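Local coordinates for protein cytochrome C (Marichromatium purpuratum 984, PDB 5LO9) that probably oxidises thiosulfate to tetrathionate, or the reverse, and passes electrons along four c-type hemes in a fused TsdB-TsdA chain, at residues G126-F136 and L413-F421. Numbering follows the deposited sequence.
With HEC (heme c), chain D.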
# COMPACT_ATOMS: atom_id res chain seq x y z
N GLY A 126 -1.47 -24.44 24.38
CA GLY A 126 -0.08 -24.34 24.05
C GLY A 126 0.23 -24.85 22.67
O GLY A 126 -0.60 -25.44 21.97
N PRO A 127 1.47 -24.62 22.25
CA PRO A 127 1.88 -24.98 20.89
C PRO A 127 1.70 -26.47 20.65
O PRO A 127 2.15 -27.31 21.43
CB PRO A 127 3.36 -24.59 20.83
CG PRO A 127 3.64 -23.80 22.09
CD PRO A 127 2.60 -24.18 23.09
N GLY A 128 1.03 -26.78 19.57
CA GLY A 128 0.78 -28.16 19.24
C GLY A 128 0.13 -29.00 20.31
O GLY A 128 0.14 -30.23 20.20
N GLY A 129 -0.48 -28.33 21.30
CA GLY A 129 -1.14 -28.98 22.42
C GLY A 129 -0.25 -29.71 23.40
O GLY A 129 -0.66 -30.71 23.98
N VAL A 130 0.97 -29.23 23.61
CA VAL A 130 1.85 -29.81 24.62
C VAL A 130 1.54 -29.31 26.01
O VAL A 130 2.18 -29.74 26.98
CB VAL A 130 3.31 -29.52 24.22
CG1 VAL A 130 3.58 -30.17 22.92
CG2 VAL A 130 3.56 -28.01 24.13
N GLY A 131 0.55 -28.45 26.16
CA GLY A 131 0.20 -27.93 27.46
C GLY A 131 0.75 -26.53 27.67
O GLY A 131 1.71 -26.12 27.03
N ALA A 132 0.13 -25.79 28.62
CA ALA A 132 0.48 -24.43 28.98
C ALA A 132 0.44 -24.30 30.50
O ALA A 132 -0.42 -23.65 31.09
CB ALA A 132 -0.45 -23.42 28.32
N GLY A 133 1.40 -24.90 31.16
CA GLY A 133 1.42 -24.84 32.61
C GLY A 133 0.40 -25.75 33.27
O GLY A 133 -0.18 -26.64 32.66
N ALA A 134 0.20 -25.50 34.57
CA ALA A 134 -0.61 -26.42 35.38
C ALA A 134 -2.10 -26.30 35.07
O ALA A 134 -2.79 -27.32 34.98
CB ALA A 134 -0.39 -26.14 36.85
N VAL A 135 -2.59 -25.08 34.85
CA VAL A 135 -4.00 -24.87 34.51
C VAL A 135 -4.38 -25.59 33.24
O VAL A 135 -5.50 -26.11 33.12
CB VAL A 135 -4.30 -23.37 34.32
CG1 VAL A 135 -5.72 -23.18 33.85
CG2 VAL A 135 -4.09 -22.65 35.54
N PHE A 136 -3.51 -25.58 32.24
CA PHE A 136 -3.93 -25.94 30.89
C PHE A 136 -3.21 -27.21 30.46
O PHE A 136 -2.03 -27.16 30.09
CB PHE A 136 -3.66 -24.78 29.94
CG PHE A 136 -4.48 -23.56 30.24
CD1 PHE A 136 -5.83 -23.49 29.90
CD2 PHE A 136 -3.92 -22.47 30.87
CE1 PHE A 136 -6.61 -22.34 30.18
CE2 PHE A 136 -4.69 -21.32 31.16
CZ PHE A 136 -6.03 -21.26 30.82
N LEU A 413 2.72 -15.97 30.06
CA LEU A 413 3.23 -17.33 29.97
C LEU A 413 3.82 -17.58 28.60
O LEU A 413 3.19 -17.29 27.57
CB LEU A 413 2.14 -18.38 30.22
CG LEU A 413 2.61 -19.84 30.18
CD1 LEU A 413 3.69 -20.04 31.23
CD2 LEU A 413 1.47 -20.81 30.46
N LEU A 414 5.00 -18.18 28.59
CA LEU A 414 5.67 -18.60 27.38
C LEU A 414 5.87 -20.11 27.43
O LEU A 414 6.13 -20.67 28.49
CB LEU A 414 7.00 -17.85 27.29
CG LEU A 414 7.01 -16.60 26.42
CD1 LEU A 414 5.94 -15.64 26.80
CD2 LEU A 414 8.34 -15.88 26.59
N VAL A 415 5.75 -20.77 26.28
CA VAL A 415 5.93 -22.22 26.17
C VAL A 415 6.84 -22.49 24.98
O VAL A 415 6.49 -22.17 23.83
CB VAL A 415 4.59 -22.94 25.99
CG1 VAL A 415 4.78 -24.44 25.74
CG2 VAL A 415 3.72 -22.70 27.19
N ASP A 416 8.01 -23.10 25.24
CA ASP A 416 9.02 -23.35 24.19
C ASP A 416 9.31 -22.07 23.41
O ASP A 416 9.47 -22.08 22.19
CB ASP A 416 8.59 -24.47 23.24
CG ASP A 416 8.43 -25.85 23.95
OD1 ASP A 416 7.72 -26.76 23.42
OD2 ASP A 416 9.04 -26.03 25.04
N GLY A 417 9.38 -20.94 24.12
CA GLY A 417 9.63 -19.65 23.51
C GLY A 417 8.44 -18.95 22.88
O GLY A 417 8.53 -17.74 22.62
N GLU A 418 7.35 -19.66 22.60
CA GLU A 418 6.14 -19.06 22.04
C GLU A 418 5.31 -18.36 23.11
O GLU A 418 5.23 -18.81 24.25
CB GLU A 418 5.26 -20.13 21.40
CG GLU A 418 5.92 -20.90 20.23
CD GLU A 418 6.45 -20.01 19.08
OE1 GLU A 418 5.79 -19.01 18.66
OE2 GLU A 418 7.58 -20.34 18.64
N VAL A 419 4.69 -17.25 22.72
CA VAL A 419 3.84 -16.50 23.63
C VAL A 419 2.48 -17.17 23.66
O VAL A 419 1.73 -17.11 22.69
CB VAL A 419 3.67 -15.03 23.22
CG1 VAL A 419 2.92 -14.29 24.31
CG2 VAL A 419 5.00 -14.35 22.97
N VAL A 420 2.12 -17.73 24.81
CA VAL A 420 0.76 -18.23 24.96
C VAL A 420 -0.13 -17.14 25.53
O VAL A 420 -1.14 -16.80 24.93
CB VAL A 420 0.73 -19.47 25.85
CG1 VAL A 420 -0.68 -19.90 26.04
CG2 VAL A 420 1.52 -20.57 25.25
N PHE A 421 0.25 -16.59 26.68
CA PHE A 421 -0.51 -15.52 27.32
C PHE A 421 0.41 -14.32 27.46
O PHE A 421 1.43 -14.41 28.17
CB PHE A 421 -1.04 -15.95 28.69
CG PHE A 421 -1.82 -17.21 28.63
CD1 PHE A 421 -2.90 -17.30 27.77
CD2 PHE A 421 -1.46 -18.31 29.40
CE1 PHE A 421 -3.63 -18.46 27.68
CE2 PHE A 421 -2.17 -19.51 29.30
CZ PHE A 421 -3.26 -19.58 28.45
FE HEC D . -9.45 -27.32 26.57
CHA HEC D . -8.93 -29.32 29.38
CHB HEC D . -9.95 -30.19 24.63
CHC HEC D . -9.83 -25.33 23.73
CHD HEC D . -9.24 -24.46 28.56
NA HEC D . -9.43 -29.37 26.95
C1A HEC D . -9.20 -29.96 28.11
C2A HEC D . -9.28 -31.43 28.06
C3A HEC D . -9.60 -31.69 26.66
C4A HEC D . -9.67 -30.34 26.05
CMA HEC D . -9.80 -33.04 26.02
CAA HEC D . -9.09 -32.45 29.15
CBA HEC D . -7.63 -32.88 29.19
CGA HEC D . -7.40 -33.96 30.22
O1A HEC D . -6.23 -34.27 30.52
O2A HEC D . -8.41 -34.51 30.74
NB HEC D . -9.82 -27.69 24.55
C1B HEC D . -9.98 -28.88 23.97
C2B HEC D . -10.22 -28.79 22.51
C3B HEC D . -10.20 -27.34 22.26
C4B HEC D . -9.95 -26.78 23.59
CMB HEC D . -10.45 -29.92 21.55
CAB HEC D . -10.37 -26.59 20.97
CBB HEC D . -11.67 -26.95 20.32
NC HEC D . -9.51 -25.27 26.20
C1C HEC D . -9.64 -24.68 25.02
C2C HEC D . -9.63 -23.21 25.09
C3C HEC D . -9.47 -22.93 26.53
C4C HEC D . -9.42 -24.29 27.11
CMC HEC D . -9.77 -22.27 23.93
CAC HEC D . -9.32 -21.62 27.28
CBC HEC D . -10.20 -20.46 26.89
ND HEC D . -9.14 -26.95 28.59
C1D HEC D . -9.12 -25.77 29.19
C2D HEC D . -8.89 -25.87 30.65
C3D HEC D . -8.79 -27.28 30.91
C4D HEC D . -8.96 -27.87 29.55
CMD HEC D . -8.81 -24.76 31.63
CAD HEC D . -8.56 -27.95 32.25
CBD HEC D . -9.88 -28.37 32.90
CGD HEC D . -9.70 -28.78 34.34
O1D HEC D . -10.33 -29.79 34.71
O2D HEC D . -8.93 -28.12 35.10
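Phe136 and Phe421 meet between two cytochrome c domains, where the loop after the heme-binding helix 121-125 packs on a two-stranded antiparallel hairpin, 413-415 with 418-421. The rings approach from opposite directions, with centroids 5.2 Å apart and planes inclined at 47°. CE2 of Phe136 lies 3.5 Å from CZ of Phe421. Each ring also touches a different heme: CE1 of Phe136 is 3.6 Å from the heme methyl CMD, with heme CHD at the ring edge, while Phe421 touches a second heme c. The pair thus puts flat, apolar groups between two cofactors of an electron-transfer chain. Val135 CG1 sits over the centre of one face of the Phe136 ring, and Val420 CG1 does the same for Phe421. A leucine in place of Phe136 would probably open a gap between Phe421 CZ and the heme methyl CMD, where the aromatic ring now reaches both.

Ala132 fits beside this pair because its methyl is small: CB approaches Leu413 CD2 at 3.9 Å and also reaches Val420 CG1. With its CG anti to the backbone N (chi1 -178°), Leu413 extends CD2 over the Ala132 carbonyl. Farther along, the branching of Val415 lets it straddle the loop, CG1 against Pro127 CD and CG2 near Ala132 CA. The rigid proline ring offers a fixed apolar surface that also touches CB of Glu418; the carboxylate of Glu418 leads away, and its OE1 is hydrogen-bonded to His270 ND1. Gly126, with positive phi, suits its place because a CB would clash with Gly131 O. A type I' turn joins the hairpin strands, and a classic beta bulge sets Val420 and Phe421 together opposite Leu413, whose O accepts from Val420 N at 3.0 Å and Phe421 N at 3.2 Å.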